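Long-range contacts in major capsid protein P2 (Pseudoalteromonas phage pm2, PDB 2VVF), which forms the trimeric, double jelly-roll building block of the protein capsid of this membrane-containing marine bacteriophage: residues V49-G53 against L111-E115; L67-K73 against G211-L215; G157-A162 against D241-D247; I172-K178 against T218-M224; G181-V185 against L197-A201. All coordinates share one frame; numbering follows the deposited sequence.

Interaction 1: V49-G53 against L111-E115; sequences VELDG and LTTCE
Asp52 reaches across to the backbone of Thr112 and Thr113 and grips it with a single carboxylate oxygen. OD1 of Asp52 accepts from Thr112 N at 2.6 Å on its syn lone pair, and from Thr113 N at 3.0 Å nearly along the C-O axis. Its own amide returns the favour: Asp52 N donates to Thr113 O at 2.7 Å. Three bonds thus converge on this one residue, where one chain leaves the sheet and the other enters it. The same carboxylate lies against the CD2 methyl of Leu111, the two side chains crossing at a slant.

Glu115 is next in burial; it forms a hydrogen-bonded antiparallel pair with Glu50, joined by Glu50 N to Glu115 O at 2.8 Å and by Glu115 N to Glu50 O, the second nearly straight at 173°. Both side chains leave on the same face, their carboxylates 5.0 Å apart between Glu50 OE1 and Glu115 OE2; each has a weak polar partner, Lys117 for Glu50 and Ser20 for Glu115. On the face opposite, Leu51, buried about as much as Glu50, pairs with Cys114. With CG beside the backbone N (chi1 -58°), Leu51 brings CD2 to 3.4 Å from Cys114 SG; separately, its CB lies 4.0 Å from Leu111 CD2.

Within the N-terminal jelly roll this is the join between strands 44-51 and 114-120, the two inner strands of a four-stranded sheet. Strand 54-59 flanks the first and strand 18-23 the second, while Leu106 of strand 106-107 packs on Leu51 and Cys114.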
# COMPACT_ATOMS: atom_id res chain seq x y z
N VAL A 49 1.78 11.06 27.66
CA VAL A 49 3.02 11.39 27.00
C VAL A 49 3.31 12.85 27.35
O VAL A 49 2.54 13.74 26.98
CB VAL A 49 2.93 11.19 25.48
CG1 VAL A 49 4.20 11.66 24.79
CG2 VAL A 49 2.65 9.72 25.15
N GLU A 50 4.37 13.09 28.11
CA GLU A 50 4.70 14.44 28.54
C GLU A 50 6.02 14.97 28.01
O GLU A 50 7.05 14.31 28.07
CB GLU A 50 4.68 14.53 30.07
CG GLU A 50 3.42 13.95 30.71
CD GLU A 50 3.42 14.11 32.21
OE1 GLU A 50 4.50 14.36 32.78
OE2 GLU A 50 2.34 13.97 32.82
N LEU A 51 5.97 16.20 27.50
CA LEU A 51 7.15 16.88 26.99
C LEU A 51 7.40 18.09 27.87
O LEU A 51 6.61 19.04 27.88
CB LEU A 51 6.92 17.34 25.55
CG LEU A 51 6.55 16.27 24.51
CD1 LEU A 51 6.85 16.78 23.10
CD2 LEU A 51 7.29 14.97 24.77
N ASP A 52 8.49 18.05 28.64
CA ASP A 52 8.82 19.15 29.54
C ASP A 52 7.78 19.31 30.65
O ASP A 52 7.53 20.42 31.11
CB ASP A 52 8.98 20.46 28.76
CG ASP A 52 10.38 20.65 28.21
OD1 ASP A 52 11.21 19.73 28.35
OD2 ASP A 52 10.65 21.72 27.62
N GLY A 53 7.19 18.19 31.06
CA GLY A 53 6.19 18.20 32.12
C GLY A 53 4.77 18.47 31.64
O GLY A 53 3.81 18.29 32.39
N LEU A 111 14.41 19.90 24.31
CA LEU A 111 13.58 19.41 25.40
C LEU A 111 14.39 19.22 26.68
O LEU A 111 15.59 18.99 26.64
CB LEU A 111 12.92 18.08 25.02
CG LEU A 111 11.65 18.17 24.17
CD1 LEU A 111 11.05 17.00 24.00
CD2 LEU A 111 10.63 18.71 24.86
N THR A 112 13.70 19.31 27.82
CA THR A 112 14.34 19.11 29.11
C THR A 112 13.95 17.73 29.64
O THR A 112 14.75 17.06 30.31
CB THR A 112 13.98 20.22 30.11
OG1 THR A 112 14.41 21.49 29.60
CG2 THR A 112 14.64 19.96 31.46
N THR A 113 12.74 17.31 29.31
CA THR A 113 12.24 16.00 29.72
C THR A 113 11.23 15.42 28.73
O THR A 113 10.37 16.13 28.21
CB THR A 113 11.67 16.01 31.16
OG1 THR A 113 10.45 16.77 31.19
CG2 THR A 113 12.67 16.62 32.13
N CYS A 114 11.35 14.12 28.49
CA CYS A 114 10.43 13.40 27.62
C CYS A 114 10.02 12.14 28.38
O CYS A 114 10.84 11.28 28.66
CB CYS A 114 11.10 13.03 26.30
SG CYS A 114 9.94 12.84 24.92
N GLU A 115 8.75 12.07 28.75
CA GLU A 115 8.26 10.96 29.56
C GLU A 115 6.98 10.31 29.05
O GLU A 115 6.14 10.96 28.41
CB GLU A 115 8.03 11.45 30.99
CG GLU A 115 8.77 10.66 32.06
CD GLU A 115 8.76 11.37 33.40
OE1 GLU A 115 9.61 12.27 33.60
OE2 GLU A 115 7.90 11.04 34.24

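Interaction 2: L67-K73 against G211-L215; sequences LENTRHK and GKAVL
The imidazole of His72 meets Lys212 at its edge: Lys212 NZ donates to His72 ND1 at 3.0 Å and lies only 3° out of the ring plane. Over one face of that ring, offset toward the rim, sits NE of Arg71, so the ring has the preceding residue over a face and a lysine of the facing loop at its edge. The guanidinium of Arg71 is approached obliquely by the methylenes of Lys212, with CG 4.0 Å from NH1. A bend at chi2 (-70°) lets the Lys212 chain pass the guanidinium and reach the ring. Two cationic ends are thereby brought close, but Arg71 also has a salt bridge to Asp222, which probably offsets the charge.

Below the side chains the backbones are joined directly. Ala213 N donates to Arg71 O at 2.8 Å, and Lys212 CA makes a CH contact with the same carbonyl. The methyl of Ala213 rests on Thr70 O at 3.4 Å. Farther back along the helix Leu215 fills the groove between Leu67 and Arg71: its CD2 lies 3.6 Å from Leu67 O, while CD1 touches Leu67 CB and Arg71 CD. At the other end, the aliphatic chain of Lys73 runs past the carbonyl of Gly211.

Two helix ends meet here. Lys73 closes helix 63-71 and Gly211 closes helix 200-209, each with the positive phi of a Schellman motif. One helix belongs to the N-terminal and the other to the C-terminal domain, so the contact is part of the interface between the two jelly rolls of the double jelly-roll subunit.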
# COMPACT_ATOMS: atom_id res chain seq x y z
N LEU A 67 -6.14 -0.04 20.03
CA LEU A 67 -7.26 0.25 19.14
C LEU A 67 -6.89 1.33 18.13
O LEU A 67 -7.33 1.30 16.98
CB LEU A 67 -8.48 0.68 19.96
CG LEU A 67 -9.04 -0.39 20.90
CD1 LEU A 67 -10.21 0.13 21.69
CD2 LEU A 67 -9.42 -1.64 20.12
N GLU A 68 -6.05 2.27 18.56
CA GLU A 68 -5.59 3.34 17.68
C GLU A 68 -4.81 2.74 16.52
O GLU A 68 -4.96 3.17 15.37
CB GLU A 68 -4.70 4.31 18.47
CG GLU A 68 -3.84 5.21 17.60
CD GLU A 68 -3.12 6.27 18.41
OE1 GLU A 68 -3.77 6.89 19.28
OE2 GLU A 68 -1.91 6.46 18.19
N ASN A 69 -3.97 1.76 16.82
CA ASN A 69 -3.16 1.09 15.80
C ASN A 69 -4.02 0.17 14.94
O ASN A 69 -3.81 0.06 13.73
CB ASN A 69 -2.02 0.31 16.45
CG ASN A 69 -1.01 1.21 17.14
OD1 ASN A 69 -0.82 2.36 16.74
ND2 ASN A 69 -0.36 0.69 18.17
N THR A 70 -4.97 -0.51 15.58
CA THR A 70 -5.87 -1.42 14.87
C THR A 70 -6.69 -0.68 13.81
O THR A 70 -6.91 -1.20 12.72
CB THR A 70 -6.80 -2.16 15.86
OG1 THR A 70 -6.01 -2.83 16.85
CG2 THR A 70 -7.65 -3.19 15.12
N ARG A 71 -7.13 0.52 14.15
CA ARG A 71 -7.94 1.34 13.25
C ARG A 71 -7.24 1.61 11.92
O ARG A 71 -7.87 1.63 10.86
CB ARG A 71 -8.32 2.66 13.91
CG ARG A 71 -9.64 3.23 13.42
CD ARG A 71 -9.88 4.61 13.99
NE ARG A 71 -8.96 5.60 13.43
CZ ARG A 71 -9.03 6.07 12.19
NH1 ARG A 71 -9.98 5.64 11.37
NH2 ARG A 71 -8.15 6.97 11.77
N HIS A 72 -5.93 1.86 11.98
CA HIS A 72 -5.14 2.14 10.78
C HIS A 72 -4.65 0.85 10.14
O HIS A 72 -3.92 0.87 9.15
CB HIS A 72 -3.96 3.03 11.12
CG HIS A 72 -4.34 4.42 11.53
ND1 HIS A 72 -4.86 5.34 10.65
CD2 HIS A 72 -4.29 5.03 12.74
CE1 HIS A 72 -5.10 6.47 11.29
NE2 HIS A 72 -4.77 6.31 12.56
N LYS A 73 -5.04 -0.28 10.73
CA LYS A 73 -4.64 -1.59 10.25
C LYS A 73 -3.14 -1.79 10.36
O LYS A 73 -2.52 -2.39 9.49
CB LYS A 73 -5.10 -1.81 8.81
CG LYS A 73 -6.61 -1.94 8.66
CD LYS A 73 -6.97 -3.05 7.70
CE LYS A 73 -8.48 -3.22 7.60
NZ LYS A 73 -8.90 -3.50 6.21
N GLY A 211 -9.19 1.57 3.86
CA GLY A 211 -8.27 0.66 4.54
C GLY A 211 -8.28 0.75 6.07
O GLY A 211 -7.37 0.24 6.72
N LYS A 212 -9.29 1.40 6.62
CA LYS A 212 -9.40 1.54 8.07
C LYS A 212 -10.29 0.45 8.66
O LYS A 212 -11.17 -0.08 7.98
CB LYS A 212 -9.95 2.92 8.45
CG LYS A 212 -9.25 4.09 7.78
CD LYS A 212 -7.84 4.26 8.31
CE LYS A 212 -7.11 5.36 7.56
NZ LYS A 212 -5.64 5.30 7.75
N ALA A 213 -10.06 0.13 9.93
CA ALA A 213 -10.85 -0.88 10.62
C ALA A 213 -11.83 -0.18 11.56
O ALA A 213 -11.44 0.72 12.31
CB ALA A 213 -9.95 -1.83 11.39
N VAL A 214 -13.09 -0.59 11.52
CA VAL A 214 -14.11 -0.01 12.38
C VAL A 214 -13.98 -0.53 13.80
O VAL A 214 -13.94 -1.75 14.03
CB VAL A 214 -15.52 -0.23 11.81
CG1 VAL A 214 -16.57 0.39 12.72
CG2 VAL A 214 -15.63 0.34 10.40
N LEU A 215 -13.89 0.38 14.77
CA LEU A 215 -13.77 0.01 16.17
C LEU A 215 -15.14 -0.19 16.80
O LEU A 215 -16.09 0.53 16.49
CB LEU A 215 -12.98 1.07 16.94
CG LEU A 215 -11.58 1.40 16.42
CD1 LEU A 215 -10.95 2.52 17.24
CD2 LEU A 215 -10.70 0.16 16.43

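Interaction 3: G157-A162 against D241-D247; sequences GTTEIA and DLRLKID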
# COMPACT_ATOMS: atom_id res chain seq x y z
N GLY A 157 -31.86 10.34 21.56
CA GLY A 157 -32.47 11.33 20.69
C GLY A 157 -31.28 12.04 20.05
O GLY A 157 -30.40 11.40 19.48
N THR A 158 -31.23 13.36 20.19
CA THR A 158 -30.15 14.14 19.59
C THR A 158 -29.34 14.94 20.59
O THR A 158 -29.88 15.76 21.34
CB THR A 158 -30.69 15.06 18.48
OG1 THR A 158 -31.29 14.28 17.44
CG2 THR A 158 -29.57 15.90 17.89
N THR A 159 -28.02 14.76 20.56
CA THR A 159 -27.12 15.51 21.43
C THR A 159 -26.17 16.34 20.57
O THR A 159 -25.75 15.91 19.50
CB THR A 159 -26.33 14.60 22.38
OG1 THR A 159 -27.19 13.58 22.89
CG2 THR A 159 -25.76 15.41 23.53
N GLU A 160 -25.84 17.54 21.04
CA GLU A 160 -24.93 18.42 20.32
C GLU A 160 -23.71 18.79 21.16
O GLU A 160 -23.84 19.20 22.31
CB GLU A 160 -25.66 19.69 19.87
CG GLU A 160 -26.76 19.44 18.85
CD GLU A 160 -27.24 20.71 18.19
OE1 GLU A 160 -26.47 21.69 18.15
OE2 GLU A 160 -28.40 20.74 17.71
N ILE A 161 -22.53 18.63 20.58
CA ILE A 161 -21.28 18.94 21.27
C ILE A 161 -20.51 20.01 20.50
O ILE A 161 -19.90 19.74 19.47
CB ILE A 161 -20.42 17.67 21.45
CG1 ILE A 161 -21.19 16.63 22.27
CG2 ILE A 161 -19.09 18.02 22.11
CD1 ILE A 161 -20.84 15.20 21.93
N ALA A 162 -20.55 21.24 21.02
CA ALA A 162 -19.88 22.36 20.36
C ALA A 162 -18.82 23.02 21.23
O ALA A 162 -18.27 24.06 20.85
CB ALA A 162 -20.91 23.39 19.91
N ASP A 241 -18.27 28.51 15.01
CA ASP A 241 -18.95 27.34 15.55
C ASP A 241 -18.42 26.02 14.99
O ASP A 241 -18.39 25.80 13.78
CB ASP A 241 -20.46 27.45 15.30
CG ASP A 241 -21.27 26.47 16.13
OD1 ASP A 241 -21.26 26.59 17.37
OD2 ASP A 241 -21.92 25.59 15.54
N LEU A 242 -18.01 25.15 15.90
CA LEU A 242 -17.52 23.81 15.56
C LEU A 242 -18.48 22.88 16.29
O LEU A 242 -18.37 22.69 17.51
CB LEU A 242 -16.10 23.63 16.08
CG LEU A 242 -15.25 22.49 15.51
CD1 LEU A 242 -15.96 21.15 15.66
CD2 LEU A 242 -14.88 22.75 14.06
N ARG A 243 -19.47 22.36 15.57
CA ARG A 243 -20.51 21.55 16.19
C ARG A 243 -20.60 20.09 15.75
O ARG A 243 -20.29 19.75 14.61
CB ARG A 243 -21.86 22.24 16.02
CG ARG A 243 -23.03 21.50 16.62
CD ARG A 243 -24.26 22.40 16.63
NE ARG A 243 -23.92 23.77 17.00
CZ ARG A 243 -24.06 24.27 18.23
NH1 ARG A 243 -24.54 23.51 19.20
NH2 ARG A 243 -23.72 25.52 18.48
N LEU A 244 -21.09 19.26 16.66
CA LEU A 244 -21.27 17.84 16.41
C LEU A 244 -22.70 17.47 16.83
O LEU A 244 -23.08 17.69 17.98
CB LEU A 244 -20.27 17.03 17.24
CG LEU A 244 -19.66 15.76 16.65
CD1 LEU A 244 -18.91 16.06 15.36
CD2 LEU A 244 -18.73 15.11 17.67
N LYS A 245 -23.48 16.93 15.90
CA LYS A 245 -24.85 16.54 16.19
C LYS A 245 -24.95 15.01 16.23
O LYS A 245 -24.88 14.35 15.19
CB LYS A 245 -25.82 17.10 15.15
CG LYS A 245 -25.99 18.61 15.22
CD LYS A 245 -27.16 19.08 14.36
CE LYS A 245 -27.51 20.53 14.65
NZ LYS A 245 -27.28 21.40 13.46
N ILE A 246 -25.07 14.47 17.43
CA ILE A 246 -25.11 13.02 17.61
C ILE A 246 -26.51 12.47 17.84
O ILE A 246 -27.21 12.87 18.77
CB ILE A 246 -24.15 12.56 18.72
CG1 ILE A 246 -22.73 13.04 18.42
CG2 ILE A 246 -24.20 11.05 18.87
CD1 ILE A 246 -22.24 14.11 19.36
N ASP A 247 -26.91 11.52 17.00
CA ASP A 247 -28.20 10.86 17.12
C ASP A 247 -27.99 9.52 17.81
O ASP A 247 -27.53 8.56 17.19
CB ASP A 247 -28.84 10.65 15.75
CG ASP A 247 -29.64 11.86 15.29
OD1 ASP A 247 -29.46 12.95 15.86
OD2 ASP A 247 -30.44 11.71 14.34
O HOH W 1 -19.03 25.58 19.08
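Thr158 and Asp247 lie side by side, and the hydroxyl OG1 of Thr158 donates to Asp247 OD1 at 2.8 Å, arriving from above the carboxylate plane. At the far end of this antiparallel strand pair, an edge ladder of the C-terminal jelly roll, Arg243 is the middle of a charged network. Its NE bonds to Asp241 OD2 at 3.1 Å on the syn lone pair, and NH1 forms a salt bridge with Glu160, whose OE1 is less surely placed. A bend at chi3 (-41°) turns the arginine head back over Ala162, whose CB covers one of its faces.

Between these ends the backbones zip together. Thr159 and Ile246 exchange two bonds, Thr159 N to Ile246 O at 2.7 Å and Ile246 N to Thr159 O. Farther along, Ile161 N donates to Leu244 O at 2.8 Å, and the return bond is weak.

Glu160 and Lys245 run alongside each other on one face, CG to CG 3.8 Å, with the amine of Lys245 bonded to Gln188. Ile161, Leu244 and Ile246 occupy the other face, where Leu244 packs on Phe187 and Ile246 on Val182 and Leu154. Where the strands part, a water lies 2.5 Å from Ala162 O and 3.0 Å from Asp241 OD1, bridging the two segments.

Interaction 4: I172-K178 against T218-M224; sequences IAAIHIK and TYTIDFM
Ile175 and Ile221 form the middle of a closely zipped antiparallel ladder, with Ile221 N to Ile175 O at 2.8 Å in the carbonyl plane. In the return bond Ile175 N meets Ile221 O from well above the Ile221 carbonyl plane. Ile177 and Tyr219 repeat the pairing.

Packing is dense around Phe223. Its ring lies alongside Ile172 CG2 and takes Ile175 CD1 at its edge, 3.8 Å from CE2, while Ile221 O sits over one face. Phe223 N closes this end on Ala173 O at 2.8 Å.

Across the sheet the chemistry turns polar. His176 ND1 and Thr220 OG1 share a hydrogen bond at 2.7 Å in the ring plane; CG beside the backbone N (chi1 -48°) lays the imidazole along the threonine, and NE2 of His176 binds Glu259. Lys178 is the looser, partly exposed side: it touches Thr218 OG1 only at 4.3 Å through CG and sends its amine to Asp64, although Thr218 CG2 still packs on His176 CB.

Strand 252-263 flanks strand 171-178 on its other edge. Helix 200-209 packs on Thr220 and Asp222, whereas Val182 and Val185 of strand 182-189 cover Tyr219 on the opposite face.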
# COMPACT_ATOMS: atom_id res chain seq x y z
N ILE A 172 -7.35 19.13 13.31
CA ILE A 172 -8.02 17.97 13.86
C ILE A 172 -7.98 16.85 12.83
O ILE A 172 -8.58 16.97 11.76
CB ILE A 172 -9.46 18.28 14.30
CG1 ILE A 172 -9.46 19.29 15.44
CG2 ILE A 172 -10.17 16.99 14.72
CD1 ILE A 172 -10.84 19.72 15.87
N ALA A 173 -7.24 15.79 13.13
CA ALA A 173 -7.12 14.66 12.22
C ALA A 173 -8.37 13.80 12.25
O ALA A 173 -8.84 13.34 11.20
CB ALA A 173 -5.88 13.84 12.57
N ALA A 174 -8.90 13.56 13.44
CA ALA A 174 -10.09 12.74 13.59
C ALA A 174 -10.77 12.92 14.94
O ALA A 174 -10.19 13.45 15.88
CB ALA A 174 -9.74 11.27 13.37
N ILE A 175 -12.02 12.45 15.01
CA ILE A 175 -12.80 12.51 16.24
C ILE A 175 -13.44 11.14 16.44
O ILE A 175 -14.10 10.63 15.53
CB ILE A 175 -13.85 13.62 16.19
CG1 ILE A 175 -13.19 14.99 16.06
CG2 ILE A 175 -14.74 13.57 17.43
CD1 ILE A 175 -14.13 16.08 15.58
N HIS A 176 -13.23 10.54 17.60
CA HIS A 176 -13.79 9.23 17.88
C HIS A 176 -14.81 9.28 19.01
O HIS A 176 -14.46 9.58 20.15
CB HIS A 176 -12.68 8.23 18.22
CG HIS A 176 -11.53 8.26 17.26
ND1 HIS A 176 -11.51 7.50 16.11
CD2 HIS A 176 -10.37 8.95 17.28
CE1 HIS A 176 -10.38 7.73 15.46
NE2 HIS A 176 -9.67 8.60 16.15
N ILE A 177 -16.06 8.99 18.68
CA ILE A 177 -17.13 8.98 19.67
C ILE A 177 -17.30 7.57 20.22
O ILE A 177 -17.77 6.68 19.52
CB ILE A 177 -18.45 9.52 19.09
CG1 ILE A 177 -18.27 10.97 18.62
CG2 ILE A 177 -19.57 9.41 20.11
CD1 ILE A 177 -19.02 11.30 17.36
N LYS A 178 -16.90 7.38 21.47
CA LYS A 178 -17.00 6.07 22.11
C LYS A 178 -18.31 5.91 22.86
O LYS A 178 -18.43 6.32 24.02
CB LYS A 178 -15.82 5.84 23.04
CG LYS A 178 -14.46 5.86 22.35
CD LYS A 178 -13.55 4.79 22.92
CE LYS A 178 -12.75 5.32 24.10
NZ LYS A 178 -11.96 4.24 24.76
N THR A 218 -17.82 2.62 18.53
CA THR A 218 -17.13 3.85 18.18
C THR A 218 -17.60 4.41 16.85
O THR A 218 -17.73 3.68 15.87
CB THR A 218 -15.60 3.67 18.14
OG1 THR A 218 -15.17 2.91 19.28
CG2 THR A 218 -14.92 5.03 18.14
N TYR A 219 -17.82 5.72 16.81
CA TYR A 219 -18.19 6.41 15.58
C TYR A 219 -17.03 7.32 15.24
O TYR A 219 -16.83 8.35 15.88
CB TYR A 219 -19.47 7.23 15.76
CG TYR A 219 -20.07 7.72 14.46
CD1 TYR A 219 -21.15 7.07 13.89
CD2 TYR A 219 -19.55 8.84 13.82
CE1 TYR A 219 -21.70 7.52 12.70
CE2 TYR A 219 -20.09 9.29 12.63
CZ TYR A 219 -21.17 8.63 12.08
OH TYR A 219 -21.71 9.08 10.90
N THR A 220 -16.22 6.91 14.27
CA THR A 220 -15.04 7.66 13.88
C THR A 220 -15.27 8.63 12.73
O THR A 220 -15.80 8.26 11.68
CB THR A 220 -13.85 6.72 13.57
OG1 THR A 220 -13.43 6.07 14.78
CG2 THR A 220 -12.69 7.50 12.99
N ILE A 221 -14.85 9.87 12.94
CA ILE A 221 -14.95 10.90 11.91
C ILE A 221 -13.53 11.21 11.45
O ILE A 221 -12.86 12.09 12.00
CB ILE A 221 -15.65 12.17 12.42
CG1 ILE A 221 -17.15 11.89 12.63
CG2 ILE A 221 -15.45 13.32 11.46
CD1 ILE A 221 -17.89 13.03 13.29
N ASP A 222 -13.05 10.43 10.48
CA ASP A 222 -11.70 10.57 9.95
C ASP A 222 -11.61 11.71 8.94
O ASP A 222 -12.25 11.66 7.89
CB ASP A 222 -11.27 9.25 9.30
CG ASP A 222 -9.78 9.03 9.36
OD1 ASP A 222 -9.03 10.03 9.28
OD2 ASP A 222 -9.36 7.86 9.47
N PHE A 223 -10.80 12.72 9.26
CA PHE A 223 -10.62 13.86 8.37
C PHE A 223 -9.38 13.70 7.50
O PHE A 223 -9.03 14.60 6.73
CB PHE A 223 -10.52 15.16 9.18
CG PHE A 223 -11.77 15.51 9.94
CD1 PHE A 223 -12.93 15.84 9.26
CD2 PHE A 223 -11.77 15.53 11.32
CE1 PHE A 223 -14.08 16.17 9.96
CE2 PHE A 223 -12.92 15.86 12.02
CZ PHE A 223 -14.07 16.18 11.34
N MET A 224 -8.71 12.56 7.63
CA MET A 224 -7.50 12.28 6.86
C MET A 224 -7.57 10.91 6.20
O MET A 224 -6.57 10.18 6.17
CB MET A 224 -6.27 12.37 7.76
CG MET A 224 -5.93 13.77 8.23
SD MET A 224 -4.23 13.92 8.81
CE MET A 224 -4.09 12.44 9.83

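Interaction 5: G181-V185 against L197-A201; sequences GVDAV and LLKKA
In the hairpin of strands 182-189 and 192-199, a classic beta bulge at Asp183 and Ala184 meets Lys200 and Leu198 of the partner strand's end; both bulge residues face Asp247 on the other neighbour, strand 242-248. Across the hairpin, Val185 and Leu198 make the hydrogen-bonded antiparallel pair, Leu198 N to Val185 O at 3.0 Å and the longer Val185 N to Leu198 O at 3.3 Å. Both donors are tilted from the carbonyl planes they meet. The directions of the two short strand segments differ by 141°.

Ala184 carries the side-chain contact. Its CB sits 3.2 Å from Leu198 O and also faces the CA of Lys199, with which Ala184 forms the next pair. Leu197 swings its branched end inward: with CG opposite the backbone N (chi1 -170°), CD1 comes to 3.9 Å from Ala184 CB and lies against the carbonyl carbon of Val185. The buried side chain of Val185 instead packs with Leu244 and Ile246 of the neighbouring strand and with Tyr219 of strand 218-222.

Past Leu198 the chain changes character. Lys199 occupies the N-cap position, and helix 200-209 starts at once, so the hairpin strand runs straight into a helix. Leu198 O also receives the hydroxyl of Tyr219, and Asn6 of a second subunit reaches Leu197 O in a weak hydrogen bond, placing this edge at the trimer interface. Lys200 directs its amine to Asp204, one helical turn on. Its backbone closes the contact: Lys200 N donates to Asp183 O at 2.7 Å, and its CB rests 3.3 Å from that same oxygen.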
# COMPACT_ATOMS: atom_id res chain seq x y z
N GLY A 181 -24.65 3.34 21.62
CA GLY A 181 -25.93 3.59 20.97
C GLY A 181 -25.98 4.76 19.98
O GLY A 181 -27.01 5.41 19.84
N VAL A 182 -24.87 5.00 19.28
CA VAL A 182 -24.83 6.08 18.30
C VAL A 182 -25.29 5.58 16.93
O VAL A 182 -24.71 4.65 16.36
CB VAL A 182 -23.44 6.75 18.24
CG1 VAL A 182 -23.40 7.80 17.13
CG2 VAL A 182 -23.10 7.37 19.58
N ASP A 183 -26.36 6.18 16.41
CA ASP A 183 -26.93 5.79 15.13
C ASP A 183 -26.34 6.58 13.97
O ASP A 183 -25.95 6.00 12.94
CB ASP A 183 -28.45 5.98 15.15
CG ASP A 183 -29.15 5.00 16.05
OD1 ASP A 183 -28.77 3.81 16.07
OD2 ASP A 183 -30.11 5.42 16.75
N ALA A 184 -26.30 7.90 14.12
CA ALA A 184 -25.78 8.77 13.07
C ALA A 184 -25.17 10.01 13.69
O ALA A 184 -25.49 10.38 14.82
CB ALA A 184 -26.89 9.14 12.10
N VAL A 185 -24.28 10.65 12.94
CA VAL A 185 -23.61 11.86 13.41
C VAL A 185 -23.49 12.87 12.28
O VAL A 185 -23.44 12.51 11.11
CB VAL A 185 -22.23 11.54 14.02
CG1 VAL A 185 -21.52 12.82 14.45
CG2 VAL A 185 -22.37 10.58 15.19
N LEU A 197 -25.70 14.18 8.13
CA LEU A 197 -26.12 13.23 9.15
C LEU A 197 -25.95 11.84 8.54
O LEU A 197 -26.88 11.29 7.95
CB LEU A 197 -27.58 13.47 9.53
CG LEU A 197 -28.10 12.71 10.75
CD1 LEU A 197 -27.23 12.98 11.97
CD2 LEU A 197 -29.55 13.07 11.03
N LEU A 198 -24.74 11.31 8.64
CA LEU A 198 -24.41 10.00 8.08
C LEU A 198 -24.73 8.86 9.03
O LEU A 198 -24.29 8.86 10.18
CB LEU A 198 -22.93 9.93 7.69
CG LEU A 198 -22.45 10.74 6.48
CD1 LEU A 198 -21.12 10.20 5.97
CD2 LEU A 198 -23.50 10.74 5.38
N LYS A 199 -25.46 7.86 8.54
CA LYS A 199 -25.79 6.70 9.34
C LYS A 199 -24.51 5.92 9.63
O LYS A 199 -23.59 5.90 8.81
CB LYS A 199 -26.78 5.80 8.59
CG LYS A 199 -28.09 5.58 9.32
CD LYS A 199 -29.19 5.23 8.34
CE LYS A 199 -29.43 6.37 7.36
NZ LYS A 199 -30.75 6.25 6.67
N LYS A 200 -24.45 5.28 10.79
CA LYS A 200 -23.27 4.51 11.18
C LYS A 200 -22.80 3.55 10.09
O LYS A 200 -21.61 3.50 9.77
CB LYS A 200 -23.54 3.74 12.48
CG LYS A 200 -22.46 2.72 12.82
CD LYS A 200 -22.55 2.30 14.28
CE LYS A 200 -21.37 1.42 14.67
NZ LYS A 200 -20.10 2.19 14.71
N ALA A 201 -23.73 2.79 9.52
CA ALA A 201 -23.40 1.84 8.47
C ALA A 201 -22.75 2.52 7.27
O ALA A 201 -21.84 1.97 6.65
CB ALA A 201 -24.64 1.08 8.03

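Overall arrangement
Interactions 1, 3, 4 and 5 are antiparallel strand pairings, whereas interaction 2 sets a helix end against a loop and bridges the two domains. Interaction 4 is the buried one and the meeting point of interactions 2, 3 and 5: its isoleucines pack on Leu244 and Ile246 of interaction 3, its tyrosine bonds to interaction 5, and Asp222 takes the arginine of interaction 2. Interactions 3 and 5 share a sheet, the first with a charged network, the second mostly with backbone bonds. Interaction 1 stands apart in the N-terminal domain, about 35 Å centre to centre from interaction 3, yet both lie in four-stranded sheets of order 1-4-2-3, interaction 1 between inner strands, interaction 3 at an edge.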